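Local structure of lysine specific cysteine protease (Porphyromonas gingivalis, 3KM5) at residues A[66-71]-A[155-160]; A[96-101]-A[109-114]. The protein cleaves proteins after lysine as a secreted cysteine protease and probable virulence factor, the chain here being its K2 cleaved adhesin domain, a calcium-binding beta jelly roll. All coordinates share one frame; numbering follows the deposited sequence. Where two conformers were deposited one is given.

Contact 1: residues A[66-71]-A[155-160]; sequences DNYLIS and YVAFRH. With CA (calcium ion), chain C.
In the five-stranded sheet of the jelly roll, strand 66-70 runs antiparallel to strand 155-161, and Arg159 meets both Asp66 and Tyr68 across the pair. Arg159 grips the Asp66 carboxylate side-on in a two-bond salt bridge. Its NE reaches Asp66 OD1 at 2.7 Å in a nearly straight bond, on the syn side. Arg159 NH2 reaches Asp66 OD2 at 3.1 Å, from above the carboxylate plane. The Arg159 side chain is extended from CG to NE and lies beside Tyr68, pointing the same way. Arg159 CG sits 4.0 Å from the centroid of the Tyr68 ring, a CH-pi contact over the face. Tyr68 OH in turn lies over the guanidinium, 3.2 Å from Arg159 CZ, with the two planes 16° apart. On the same face of the sheet Ile70 CG1 packs on Ala157 CB. The other face carries Asn67, Leu69, Phe158 and His160. Hydrogen-bonded pairs join Asn67 to His160 and Leu69 to Phe158. Asn67 OD1 binds a calcium ion at 2.4 Å, in a site shared with the carboxylates of Asp25, Asp27 and Asp29, the backbone O of Gln31 and a water. Ser55 OG hydrogen-bonds both Asn67 ND2 and His160 ND1. At the far end Ser71 N donates to Val156 O. Ser71 OG, between its own backbone N and carbonyl carbon (chi1 69°), accepts from Val156 N at 3.0 Å, almost straight (178°).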
loop_
_atom_site.group_PDB
_atom_site.type_symbol
_atom_site.label_atom_id
_atom_site.label_comp_id
_atom_site.label_asym_id
_atom_site.label_seq_id
_atom_site.Cartn_x
_atom_site.Cartn_y
_atom_site.Cartn_z
ATOM N N ASP A 66 -1.898 7.889 8.842
ATOM C CA ASP A 66 -1.686 8.829 7.746
ATOM C C ASP A 66 -0.277 8.578 7.222
ATOM O O ASP A 66 0.682 9.282 7.565
ATOM C CB ASP A 66 -1.932 10.280 8.179
ATOM C CG ASP A 66 -1.898 11.254 6.996
ATOM O OD1 ASP A 66 -1.747 10.791 5.858
ATOM O OD2 ASP A 66 -1.925 12.494 7.195
ATOM N N ASN A 67 -0.175 7.501 6.453
ATOM C CA ASN A 67 1.097 6.936 6.067
ATOM C C ASN A 67 1.309 7.102 4.570
ATOM O O ASN A 67 0.463 6.703 3.757
ATOM C CB ASN A 67 1.157 5.429 6.385
ATOM C CG ASN A 67 0.921 5.103 7.834
ATOM O OD1 ASN A 67 1.247 5.888 8.712
ATOM N ND2 ASN A 67 0.438 3.888 8.090
ATOM N N TYR A 68 2.433 7.714 4.182
ATOM C CA TYR A 68 2.795 7.890 2.765
ATOM C C TYR A 68 3.890 6.930 2.323
ATOM O O TYR A 68 4.913 6.784 2.982
ATOM C CB TYR A 68 3.304 9.328 2.520
ATOM C CG TYR A 68 2.334 10.483 2.700
ATOM C CD1 TYR A 68 1.951 11.274 1.608
ATOM C CD2 TYR A 68 1.915 10.838 3.936
ATOM C CE1 TYR A 68 1.129 12.361 1.761
ATOM C CE2 TYR A 68 1.071 11.943 4.102
ATOM C CZ TYR A 68 0.703 12.683 3.012
ATOM O OH TYR A 68 -0.133 13.783 3.225
ATOM N N LEU A 69 3.661 6.364 1.171
ATOM C CA LEU A 69 4.637 5.534 0.464
ATOM C C LEU A 69 4.962 6.266 -0.841
ATOM O O LEU A 69 4.079 6.425 -1.687
ATOM C CB LEU A 69 4.046 4.158 0.189
ATOM C CG LEU A 69 4.885 3.220 -0.690
ATOM C CD1 LEU A 69 6.115 2.828 0.050
ATOM C CD2 LEU A 69 4.093 2.005 -0.996
ATOM N N ILE A 70 6.211 6.690 -1.005
ATOM C CA ILE A 70 6.625 7.600 -2.071
ATOM C C ILE A 70 7.664 6.981 -3.007
ATOM O O ILE A 70 8.705 6.467 -2.579
ATOM C CB ILE A 70 7.193 8.918 -1.462
ATOM C CG1 ILE A 70 6.155 9.546 -0.538
ATOM C CG2 ILE A 70 7.602 9.935 -2.532
ATOM C CD1 ILE A 70 6.666 10.732 0.340
ATOM N N SER A 71 7.353 7.011 -4.297
ATOM C CA SER A 71 8.222 6.414 -5.312
ATOM C C SER A 71 9.526 7.185 -5.455
ATOM O O SER A 71 9.700 8.288 -4.980
ATOM C CB SER A 71 7.535 6.397 -6.672
ATOM O OG SER A 71 7.387 7.713 -7.210
ATOM N N TYR A 155 6.911 12.310 -8.615
ATOM C CA TYR A 155 6.783 11.277 -7.589
ATOM C C TYR A 155 5.339 10.893 -7.463
ATOM O O TYR A 155 4.453 11.742 -7.556
ATOM C CB TYR A 155 7.301 11.768 -6.227
ATOM C CG TYR A 155 8.740 12.253 -6.208
ATOM C CD1 TYR A 155 9.805 11.353 -6.148
ATOM C CD2 TYR A 155 9.042 13.608 -6.252
ATOM C CE1 TYR A 155 11.111 11.784 -6.109
ATOM C CE2 TYR A 155 10.369 14.050 -6.229
ATOM C CZ TYR A 155 11.389 13.138 -6.164
ATOM O OH TYR A 155 12.687 13.638 -6.128
ATOM N N VAL A 156 5.121 9.607 -7.226
ATOM C CA VAL A 156 3.802 9.056 -6.983
ATOM C C VAL A 156 3.795 8.534 -5.545
ATOM O O VAL A 156 4.714 7.834 -5.131
ATOM C CB VAL A 156 3.491 7.941 -7.984
ATOM C CG1 VAL A 156 2.159 7.225 -7.608
ATOM C CG2 VAL A 156 3.429 8.482 -9.417
ATOM N N ALA A 157 2.770 8.891 -4.791
ATOM C CA ALA A 157 2.622 8.435 -3.422
ATOM C C ALA A 157 1.325 7.673 -3.248
ATOM O O ALA A 157 0.315 8.005 -3.871
ATOM C CB ALA A 157 2.610 9.645 -2.459
ATOM N N PHE A 158 1.351 6.661 -2.390
ATOM C CA PHE A 158 0.150 5.987 -1.901
ATOM C C PHE A 158 0.018 6.375 -0.437
ATOM O O PHE A 158 0.969 6.253 0.363
ATOM C CB PHE A 158 0.290 4.464 -2.050
ATOM C CG PHE A 158 0.365 4.021 -3.445
ATOM C CD1 PHE A 158 -0.778 3.565 -4.099
ATOM C CD2 PHE A 158 1.566 4.007 -4.117
ATOM C CE1 PHE A 158 -0.728 3.155 -5.422
ATOM C CE2 PHE A 158 1.630 3.594 -5.435
ATOM C CZ PHE A 158 0.472 3.147 -6.094
ATOM N N ARG A 159 -1.168 6.854 -0.075
ATOM C CA ARG A 159 -1.413 7.425 1.242
ATOM C C ARG A 159 -2.547 6.660 1.885
ATOM O O ARG A 159 -3.667 6.702 1.393
ATOM C CB ARG A 159 -1.748 8.910 1.129
ATOM C CG ARG A 159 -1.897 9.603 2.479
ATOM C CD ARG A 159 -2.394 11.000 2.245
ATOM N NE ARG A 159 -2.644 11.748 3.468
ATOM C CZ ARG A 159 -3.211 12.949 3.523
ATOM N NH1 ARG A 159 -3.620 13.559 2.404
ATOM N NH2 ARG A 159 -3.374 13.531 4.697
ATOM N N HIS A 160 -2.263 5.940 2.962
ATOM C CA HIS A 160 -3.277 5.234 3.735
ATOM C C HIS A 160 -3.696 6.188 4.843
ATOM O O HIS A 160 -2.893 6.542 5.722
ATOM C CB HIS A 160 -2.674 3.920 4.298
ATOM C CG HIS A 160 -3.604 3.073 5.115
ATOM N ND1 HIS A 160 -3.126 2.207 6.076
ATOM C CD2 HIS A 160 -4.957 2.899 5.083
ATOM C CE1 HIS A 160 -4.128 1.497 6.561
ATOM N NE2 HIS A 160 -5.251 1.913 5.994
HETATM CA CA CA C . 1.522 5.987 11.120
HETATM O O HOH W 1 -0.449 4.571 11.415
#

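Contact 2: residues A[96-101]-A[109-114]; sequences AVMISK and FTVVFE
Met98 packs against Phe109 and Val111 on one face of the hairpin. Its chain is bent at chi3 (74°), and the methyl CE lies 3.7 Å from Val111 CG2. The same CE is 3.8 Å from Phe109 CB, and the Met98 and Phe109 side chains cross at about a right angle. The Phe109 ring is met over one face by Ser100 CB, a CH-pi contact 3.7 Å from the ring centroid and offset toward the rim. Phe109 also packs on Ala157 of the adjoining strand. Further along this face Ala96 CB touches Glu114 CB at 3.6 Å.

The other face carries Val97, Ile99 and Phe113. Val97 CG2 sits at the edge of the Phe113 ring, near its plane. Val112 lies beside this group at the corner of its strand. Its CG1 touches Ile99 CG1 at 3.8 Å, the two side chains crossing at about a right angle, and its CG2 packs on Val97 CG1. Tyr82 of strand 79-86 packs on both Val97 and Phe113.

Strands 95-100 and 109-115 form an antiparallel beta hairpin broken by a classic beta bulge. Val112 and Phe113 both face Val97, and the register shifts by one residue. Val97 O accepts two backbone bonds, from Val112 N at 2.9 Å and from Phe113 N at 3.3 Å. Val97 N donates to Phe113 O. Beyond the bulge, Ile99 and Thr110 form a hydrogen-bonded pair with two bonds.

At the polar edge a water donates to Ile99 O at 2.9 Å. Ser100 OG hydrogen-bonds Gly103 O and Thr102 N in the connecting loop. Glu114 OE2 hydrogen-bonds Tyr161 OH and His94 NE2.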
loop_
_atom_site.group_PDB
_atom_site.type_symbol
_atom_site.label_atom_id
_atom_site.label_comp_id
_atom_site.label_asym_id
_atom_site.label_seq_id
_atom_site.Cartn_x
_atom_site.Cartn_y
_atom_site.Cartn_z
ATOM N N ALA A 96 -5.385 7.016 -0.896
ATOM C CA ALA A 96 -5.242 7.875 -2.053
ATOM C C ALA A 96 -3.986 7.542 -2.838
ATOM O O ALA A 96 -3.010 7.170 -2.274
ATOM C CB ALA A 96 -5.198 9.357 -1.626
ATOM N N VAL A 97 -4.020 7.801 -4.142
ATOM C CA VAL A 97 -2.832 7.884 -4.988
ATOM C C VAL A 97 -2.654 9.402 -5.206
ATOM O O VAL A 97 -3.626 10.134 -5.529
ATOM C CB VAL A 97 -3.022 7.164 -6.342
ATOM C CG1 VAL A 97 -1.826 7.314 -7.261
ATOM C CG2 VAL A 97 -3.332 5.677 -6.118
ATOM N N MET A 98 -1.439 9.894 -4.975
ATOM C CA MET A 98 -1.116 11.297 -5.102
ATOM C C MET A 98 0.088 11.493 -5.967
ATOM O O MET A 98 0.897 10.592 -6.162
ATOM C CB MET A 98 -0.828 11.871 -3.717
ATOM C CG MET A 98 -1.884 11.467 -2.674
ATOM S SD MET A 98 -1.588 12.257 -1.086
ATOM C CE MET A 98 -2.079 13.934 -1.393
ATOM N N ILE A 99 0.228 12.711 -6.491
ATOM C CA ILE A 99 1.418 13.058 -7.234
ATOM C C ILE A 99 2.058 14.353 -6.746
ATOM O O ILE A 99 1.363 15.287 -6.292
ATOM C CB ILE A 99 1.141 13.142 -8.770
ATOM C CG1 ILE A 99 0.269 14.378 -9.108
ATOM C CG2 ILE A 99 0.570 11.806 -9.303
ATOM C CD1 ILE A 99 1.061 15.690 -9.491
ATOM N N SER A 100 3.385 14.388 -6.863
ATOM C CA SER A 100 4.140 15.626 -6.695
ATOM C C SER A 100 4.896 15.895 -7.970
ATOM O O SER A 100 5.301 14.965 -8.683
ATOM C CB SER A 100 5.138 15.464 -5.552
ATOM O OG SER A 100 6.100 16.528 -5.587
ATOM N N LYS A 101 5.050 17.181 -8.278
ATOM C CA LYS A 101 5.788 17.657 -9.456
ATOM C C LYS A 101 7.132 18.244 -9.029
ATOM O O LYS A 101 7.905 18.717 -9.876
ATOM C CB LYS A 101 4.970 18.712 -10.211
ATOM C CG LYS A 101 3.611 18.244 -10.662
ATOM C CD LYS A 101 2.832 19.378 -11.323
ATOM C CE LYS A 101 1.540 18.871 -11.907
ATOM N NZ LYS A 101 0.759 20.002 -12.478
ATOM N N PHE A 109 2.368 16.958 -2.476
ATOM C CA PHE A 109 1.460 16.017 -3.132
ATOM C C PHE A 109 0.009 16.524 -3.233
ATOM O O PHE A 109 -0.518 17.247 -2.378
ATOM C CB PHE A 109 1.489 14.677 -2.385
ATOM C CG PHE A 109 2.788 13.953 -2.546
ATOM C CD1 PHE A 109 2.985 13.125 -3.603
ATOM C CD2 PHE A 109 3.842 14.192 -1.672
ATOM C CE1 PHE A 109 4.218 12.493 -3.813
ATOM C CE2 PHE A 109 5.053 13.550 -1.844
ATOM C CZ PHE A 109 5.245 12.723 -2.939
ATOM N N THR A 110 -0.612 16.129 -4.326
ATOM C CA THR A 110 -2.047 16.347 -4.517
ATOM C C THR A 110 -2.712 15.041 -4.967
ATOM O O THR A 110 -2.127 14.212 -5.696
ATOM C CB THR A 110 -2.336 17.489 -5.506
ATOM O OG1 THR A 110 -1.850 17.132 -6.799
ATOM C CG2 THR A 110 -1.681 18.800 -5.035
ATOM N N VAL A 111 -3.932 14.843 -4.481
ATOM C CA VAL A 111 -4.675 13.600 -4.727
ATOM C C VAL A 111 -5.090 13.554 -6.186
ATOM O O VAL A 111 -5.606 14.557 -6.723
ATOM C CB VAL A 111 -5.959 13.528 -3.846
ATOM C CG1 VAL A 111 -6.763 12.285 -4.157
ATOM C CG2 VAL A 111 -5.637 13.531 -2.371
ATOM N N VAL A 112 -4.829 12.435 -6.856
ATOM C CA VAL A 112 -5.329 12.200 -8.189
ATOM C C VAL A 112 -6.365 11.066 -8.237
ATOM O O VAL A 112 -7.051 10.927 -9.249
ATOM C CB VAL A 112 -4.182 11.891 -9.202
ATOM C CG1 VAL A 112 -3.241 13.071 -9.293
ATOM C CG2 VAL A 112 -3.409 10.651 -8.890
ATOM N N PHE A 113 -6.443 10.233 -7.200
ATOM C CA PHE A 113 -7.424 9.144 -7.100
ATOM C C PHE A 113 -7.547 8.773 -5.639
ATOM O O PHE A 113 -6.537 8.721 -4.967
ATOM C CB PHE A 113 -6.981 7.898 -7.892
ATOM C CG PHE A 113 -7.811 6.675 -7.577
ATOM C CD1 PHE A 113 -9.154 6.654 -7.897
ATOM C CD2 PHE A 113 -7.271 5.603 -6.866
ATOM C CE1 PHE A 113 -9.960 5.563 -7.524
ATOM C CE2 PHE A 113 -8.051 4.501 -6.553
ATOM C CZ PHE A 113 -9.381 4.486 -6.879
ATOM N N GLU A 114 -8.749 8.501 -5.138
ATOM C CA GLU A 114 -8.843 7.881 -3.815
ATOM C C GLU A 114 -10.152 7.124 -3.694
ATOM O O GLU A 114 -11.097 7.398 -4.439
ATOM C CB GLU A 114 -8.601 8.866 -2.660
ATOM C CG GLU A 114 -9.595 9.948 -2.518
ATOM C CD GLU A 114 -9.280 10.951 -1.378
ATOM O OE1 GLU A 114 -9.506 12.148 -1.604
ATOM O OE2 GLU A 114 -8.856 10.555 -0.262
HETATM O O HOH W 2 1.281 18.214 -6.457
#

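How the contacts relate
Both contacts belong to one five-stranded antiparallel sheet, and contact 2 is nested within the chain loop closed by contact 1. Their centres are 8 Å apart. Strands 155-161 and 95-100 are neighbours and probably hydrogen bond through Ala157 O to Met98 N, 2.8 Å, and Arg159 O to Ala96 N. Arg159 CD also packs on Met98 SD. Contact 1 is buried and pairs distant parts of the chain, with regular register, a salt bridge and a calcium ligand. Contact 2 is a local hairpin with an outermost strand of the sheet. It is only partly buried, its register is broken by a bulge, and its side-chain contacts are mainly apolar.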